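Local coordinates for protein tubulin-specific chaperone (Trypanosoma brucei, PDB 4B6W) that probably binds alpha-tubulin and microtubule plus ends as tubulin-binding cofactor B, of which this chain is the ubiquitin-like domain, at residues V2-L7 with R73-I78; H9-M14 with V80-P85. All coordinates share one frame; numbering follows the deposited sequence.

Contact 1: residues V2-L7 with R73-I78; sequences VVKVSL and RDEFVI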
loop_
_atom_site.group_PDB
_atom_site.type_symbol
_atom_site.label_atom_id
_atom_site.label_comp_id
_atom_site.label_asym_id
_atom_site.label_seq_id
_atom_site.Cartn_x
_atom_site.Cartn_y
_atom_site.Cartn_z
ATOM N N VAL A 2 9.550 -0.654 11.869
ATOM C CA VAL A 2 8.138 -0.873 11.499
ATOM C C VAL A 2 7.440 0.480 11.318
ATOM O O VAL A 2 7.754 1.418 12.037
ATOM C CB VAL A 2 7.365 -1.680 12.594
ATOM C CG1 VAL A 2 5.832 -1.612 12.376
ATOM C CG2 VAL A 2 7.821 -3.152 12.641
ATOM N N VAL A 3 6.485 0.578 10.393
ATOM C CA VAL A 3 5.739 1.820 10.144
ATOM C C VAL A 3 4.240 1.684 10.363
ATOM O O VAL A 3 3.670 0.619 10.171
ATOM C CB VAL A 3 5.961 2.365 8.697
ATOM C CG1 VAL A 3 7.360 3.003 8.584
ATOM C CG2 VAL A 3 5.745 1.270 7.636
ATOM N N LYS A 4 3.630 2.781 10.790
ATOM C CA LYS A 4 2.188 2.926 10.885
ATOM C C LYS A 4 1.720 3.701 9.658
ATOM O O LYS A 4 2.124 4.847 9.479
ATOM C CB LYS A 4 1.814 3.718 12.149
ATOM C CG LYS A 4 0.315 3.766 12.441
ATOM C CD LYS A 4 0.011 4.581 13.718
ATOM C CE LYS A 4 -0.091 6.064 13.417
ATOM N NZ LYS A 4 -1.129 6.728 14.238
ATOM N N VAL A 5 0.885 3.083 8.815
ATOM C CA VAL A 5 0.334 3.754 7.633
ATOM C C VAL A 5 -1.192 3.594 7.573
ATOM O O VAL A 5 -1.784 2.827 8.326
ATOM C CB VAL A 5 0.995 3.224 6.318
ATOM C CG1 VAL A 5 2.454 3.453 6.373
ATOM C CG2 VAL A 5 0.729 1.715 6.099
ATOM N N SER A 6 -1.840 4.342 6.686
ATOM C CA SER A 6 -3.248 4.075 6.409
ATOM C C SER A 6 -3.429 3.531 4.993
ATOM O O SER A 6 -2.556 3.624 4.165
ATOM C CB SER A 6 -4.135 5.305 6.669
ATOM O OG SER A 6 -3.579 6.463 6.110
ATOM N N LEU A 7 -4.571 2.925 4.725
ATOM C CA LEU A 7 -4.821 2.355 3.414
ATOM C C LEU A 7 -6.060 3.002 2.871
ATOM O O LEU A 7 -7.078 3.126 3.588
ATOM C CB LEU A 7 -5.047 0.858 3.478
ATOM C CG LEU A 7 -3.990 -0.063 4.054
ATOM C CD1 LEU A 7 -4.535 -1.506 4.101
ATOM C CD2 LEU A 7 -2.733 0.015 3.228
ATOM N N ARG A 73 7.565 6.015 5.768
ATOM C CA ARG A 73 7.657 6.527 7.127
ATOM C C ARG A 73 6.297 6.441 7.774
ATOM O O ARG A 73 5.295 6.184 7.098
ATOM C CB ARG A 73 8.121 7.986 7.160
ATOM C CG ARG A 73 9.419 8.307 6.393
ATOM C CD ARG A 73 10.659 7.596 6.946
ATOM N NE ARG A 73 11.875 7.963 6.211
ATOM C CZ ARG A 73 12.515 9.130 6.342
ATOM N NH1 ARG A 73 12.067 10.080 7.180
ATOM N NH2 ARG A 73 13.615 9.365 5.624
ATOM N N ASP A 74 6.257 6.669 9.084
ATOM C CA ASP A 74 4.989 6.720 9.789
ATOM C C ASP A 74 4.109 7.819 9.192
ATOM O O ASP A 74 4.600 8.898 8.813
ATOM C CB ASP A 74 5.190 6.982 11.281
ATOM C CG ASP A 74 5.772 5.800 12.015
ATOM O OD1 ASP A 74 5.213 4.713 11.961
ATOM O OD2 ASP A 74 6.812 5.943 12.670
ATOM N N GLU A 75 2.817 7.520 9.115
ATOM C CA GLU A 75 1.764 8.459 8.735
ATOM C C GLU A 75 1.648 8.632 7.233
ATOM O O GLU A 75 0.886 9.466 6.752
ATOM C CB GLU A 75 1.906 9.814 9.452
ATOM C CG GLU A 75 2.428 9.773 10.928
ATOM C CD GLU A 75 1.661 8.795 11.829
ATOM O OE1 GLU A 75 0.471 8.532 11.497
ATOM O OE2 GLU A 75 2.238 8.309 12.875
ATOM N N PHE A 76 2.388 7.812 6.495
ATOM C CA PHE A 76 2.322 7.750 5.041
ATOM C C PHE A 76 1.073 6.964 4.666
ATOM O O PHE A 76 0.500 6.302 5.529
ATOM C CB PHE A 76 3.557 7.054 4.464
ATOM C CG PHE A 76 4.745 7.956 4.254
ATOM C CD1 PHE A 76 4.979 9.046 5.069
ATOM C CD2 PHE A 76 5.659 7.670 3.260
ATOM C CE1 PHE A 76 6.086 9.855 4.871
ATOM C CE2 PHE A 76 6.786 8.461 3.064
ATOM C CZ PHE A 76 6.994 9.555 3.867
ATOM N N VAL A 77 0.675 7.021 3.386
ATOM C CA VAL A 77 -0.569 6.417 2.941
ATOM C C VAL A 77 -0.254 5.484 1.803
ATOM O O VAL A 77 0.425 5.859 0.827
ATOM C CB VAL A 77 -1.589 7.500 2.489
ATOM C CG1 VAL A 77 -2.842 6.880 1.903
ATOM C CG2 VAL A 77 -1.943 8.420 3.655
ATOM N N ILE A 78 -0.685 4.237 1.937
ATOM C CA ILE A 78 -0.553 3.313 0.826
ATOM C C ILE A 78 -1.919 3.312 0.149
ATOM O O ILE A 78 -2.929 2.922 0.779
ATOM C CB ILE A 78 -0.194 1.894 1.277
ATOM C CG1 ILE A 78 1.267 1.803 1.741
ATOM C CG2 ILE A 78 -0.398 0.912 0.127
ATOM C CD1 ILE A 78 1.659 0.458 2.293
HETATM O O HOH W 1 -1.455 7.416 7.272
#
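Asp74 presents OD1 to the backbone of Lys4, whose N lies 2.8 Å from that oxygen in a nearly straight bond that uses the anti lone pair. The carboxylate thus acts where a strand carbonyl would. Arg73 to Phe76 form a type II turn, with Glu75 at its third position (phi 81°), and Glu75 N meets Lys4 O at 2.8 Å, along the C=O axis. The side chains of Lys4 and Glu75 cross obliquely, Lys4 bent at chi3 and chi4, Glu75 at chi2. Lys4 CE comes nearest, 3.2 Å from Glu75 OE1; the salt bridge from Lys4 NZ to Glu75 OE1 is long, 3.7 Å. Beyond the turn begins the parallel pairing of strands 2-9 and 77-82, neighbouring inner strands, first and last in the chain, of the ubiquitin-like beta-grasp sheet. Ser6 N donates to Phe76 O, and Ser6 O receives Ile78 N at 3.0 Å. On the face of Ser6 and Val77, a water lies 2.6 Å from Ser6 OG and donates to Phe76 O. Leu7 and Ile78 point together to the other face, side by side, Leu7 CD2 3.7 Å from Ile78 CB. The side chains of Val5 and Ile78 cross obliquely, meeting at CG2 and CD1 (4.1 Å), while Leu47 and Leu49 of strand 45-50 also touch Ile78.

Contact 2: residues H9-M14 with V80-P85; sequences HSASRM and VVDLQP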
loop_
_atom_site.group_PDB
_atom_site.type_symbol
_atom_site.label_atom_id
_atom_site.label_comp_id
_atom_site.label_asym_id
_atom_site.label_seq_id
_atom_site.Cartn_x
_atom_site.Cartn_y
_atom_site.Cartn_z
ATOM N N HIS A 9 -8.284 3.121 -1.157
ATOM C CA HIS A 9 -8.605 2.225 -2.261
ATOM C C HIS A 9 -9.215 2.996 -3.414
ATOM O O HIS A 9 -10.206 3.647 -3.222
ATOM C CB HIS A 9 -9.607 1.160 -1.779
ATOM C CG HIS A 9 -9.851 0.080 -2.786
ATOM N ND1 HIS A 9 -11.118 -0.313 -3.171
ATOM C CD2 HIS A 9 -8.986 -0.680 -3.504
ATOM C CE1 HIS A 9 -11.015 -1.270 -4.080
ATOM N NE2 HIS A 9 -9.732 -1.498 -4.313
ATOM N N SER A 10 -8.651 2.872 -4.612
ATOM C CA SER A 10 -9.104 3.637 -5.788
ATOM C C SER A 10 -10.538 3.368 -6.254
ATOM O O SER A 10 -11.082 4.160 -7.033
ATOM C CB SER A 10 -8.160 3.417 -6.979
ATOM O OG SER A 10 -8.328 2.151 -7.587
ATOM N N ALA A 11 -11.141 2.267 -5.793
ATOM C CA ALA A 11 -12.453 1.830 -6.248
ATOM C C ALA A 11 -13.449 1.780 -5.122
ATOM O O ALA A 11 -14.490 1.176 -5.272
ATOM C CB ALA A 11 -12.350 0.475 -6.881
ATOM N N SER A 12 -13.172 2.417 -3.991
ATOM C CA SER A 12 -14.165 2.454 -2.917
ATOM C C SER A 12 -13.980 3.637 -1.997
ATOM O O SER A 12 -12.990 4.374 -2.065
ATOM C CB SER A 12 -14.161 1.135 -2.092
ATOM O OG SER A 12 -13.134 1.070 -1.115
ATOM N N ARG A 13 -14.951 3.804 -1.114
ATOM C CA ARG A 13 -14.809 4.790 -0.061
ATOM C C ARG A 13 -14.107 4.230 1.213
ATOM O O ARG A 13 -13.760 5.002 2.108
ATOM C CB ARG A 13 -16.169 5.440 0.262
ATOM C CG ARG A 13 -17.211 4.464 0.740
ATOM C CD ARG A 13 -18.517 5.151 1.043
ATOM N NE ARG A 13 -19.374 5.264 -0.128
ATOM C CZ ARG A 13 -20.573 5.838 -0.102
ATOM N NH1 ARG A 13 -21.029 6.367 1.024
ATOM N NH2 ARG A 13 -21.316 5.898 -1.202
HETATM N N MSE A 14 -13.889 2.908 1.196
HETATM C CA MSE A 14 -13.220 2.172 2.264
HETATM C C MSE A 14 -11.819 2.756 2.495
HETATM O O MSE A 14 -11.067 3.025 1.567
HETATM C CB MSE A 14 -13.090 0.656 1.951
HETATM C CG MSE A 14 -14.381 -0.136 1.611
HETATM SE SE MSE A 14 -14.096 -2.098 1.324
HETATM C CE MSE A 14 -13.433 -2.075 -0.536
ATOM N N VAL A 80 -4.338 1.926 -2.794
ATOM C CA VAL A 80 -4.477 0.732 -3.622
ATOM C C VAL A 80 -5.221 1.042 -4.940
ATOM O O VAL A 80 -6.410 1.370 -4.924
ATOM C CB VAL A 80 -5.196 -0.394 -2.821
ATOM C CG1 VAL A 80 -5.334 -1.653 -3.645
ATOM C CG2 VAL A 80 -4.446 -0.657 -1.509
ATOM N N VAL A 81 -4.520 0.944 -6.069
ATOM C CA VAL A 81 -5.139 1.167 -7.348
ATOM C C VAL A 81 -5.637 -0.176 -7.886
ATOM O O VAL A 81 -4.887 -1.127 -7.986
ATOM C CB VAL A 81 -4.194 1.867 -8.348
ATOM C CG1 VAL A 81 -4.979 2.262 -9.604
ATOM C CG2 VAL A 81 -3.547 3.082 -7.711
ATOM N N ASP A 82 -6.926 -0.235 -8.187
ATOM C CA ASP A 82 -7.615 -1.454 -8.550
ATOM C C ASP A 82 -7.665 -1.558 -10.071
ATOM O O ASP A 82 -8.304 -0.724 -10.733
ATOM C CB ASP A 82 -9.036 -1.448 -7.975
ATOM C CG ASP A 82 -9.742 -2.805 -8.107
ATOM O OD1 ASP A 82 -9.748 -3.364 -9.207
ATOM O OD2 ASP A 82 -10.292 -3.327 -7.106
ATOM N N LEU A 83 -7.004 -2.582 -10.608
ATOM C CA LEU A 83 -6.948 -2.836 -12.056
ATOM C C LEU A 83 -7.812 -4.028 -12.541
ATOM O O LEU A 83 -7.720 -4.413 -13.716
ATOM C CB LEU A 83 -5.494 -3.094 -12.481
ATOM C CG LEU A 83 -4.506 -1.922 -12.508
ATOM C CD1 LEU A 83 -4.268 -1.365 -11.144
ATOM C CD2 LEU A 83 -3.175 -2.380 -13.139
ATOM N N GLN A 84 -8.646 -4.610 -11.674
ATOM C CA GLN A 84 -9.296 -5.875 -12.036
ATOM C C GLN A 84 -10.365 -5.629 -13.095
ATOM O O GLN A 84 -11.116 -4.666 -12.998
ATOM C CB GLN A 84 -9.824 -6.663 -10.816
ATOM C CG GLN A 84 -11.062 -6.133 -10.109
ATOM C CD GLN A 84 -11.419 -6.953 -8.855
ATOM O OE1 GLN A 84 -11.877 -8.092 -8.953
ATOM N NE2 GLN A 84 -11.225 -6.361 -7.678
ATOM N N PRO A 85 -10.413 -6.488 -14.129
ATOM C CA PRO A 85 -11.304 -6.202 -15.247
ATOM C C PRO A 85 -12.764 -6.592 -14.984
ATOM O O PRO A 85 -13.095 -7.067 -13.895
ATOM C CB PRO A 85 -10.702 -7.026 -16.398
ATOM C CG PRO A 85 -9.638 -7.923 -15.777
ATOM C CD PRO A 85 -9.736 -7.787 -14.296
#
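With chi1 near -172°, His9 carries its ring anti to the backbone N, and Asp82 does the same with its carboxylate (chi1 -170°), so the two groups meet obliquely, their planes 61° apart. Asp82 OD2 comes to the ring edge, but the bond from His9 NE2 is weak at 3.4 Å; Thr40 OG1 hydrogen-bonds to His9 NE2 and to Asp82 OD2 and ties the pair together. At the other nitrogen, His9 ND1 shares a hydrogen bond with Ser12 OG, which fixes the ring's rotation, and Phe38 stacks on the ring. Ser10 OG takes the crowded position between its own N and carbonyl carbon. There Ser10 OG accepts from Asp82 N at 2.8 Å, standing in for a strand carbonyl, while Ser10 N donates to Val80 O at 2.7 Å, nearly along the C=O axis. His9 CD2 rests 3.8 Å from Val80 CG1. The carboxylate also gathers Gln84: Asp82 OD1 accepts Gln84 N at 3.0 Å, and the syn lone pair of Asp82 OD2 takes Gln84 NE2. The OD1 bond makes an Asx turn at the end of strand 77-82; beside it, the type I turn from His9 to Ser12 starts the hairpin connection to strand 15-22, at one end of the beta-grasp sheet of this ubiquitin-like domain.

Overall arrangement
Contacts 1 and 2 are successive parts of a single parallel pairing, that of strand 2-9 with strand 77-82, and their centres lie about 18 Å apart on opposite sides of the chain's centre. Contact 1 is where the pairing begins, after the turn at 73-76; contact 2 is where it ends, as both segments leave their strands. Between them Thr8 bridges the two, bonding through its backbone to Ile78 and to Val80. At both ends a side-chain oxygen accepts a backbone N-H from the partner strand, the donor lying on strand 2-9 in contact 1 and on strand 77-82 in contact 2. Strands 15-22 and 45-50 flank the pair, which joins the first and last strands of the ubiquitin-like domain.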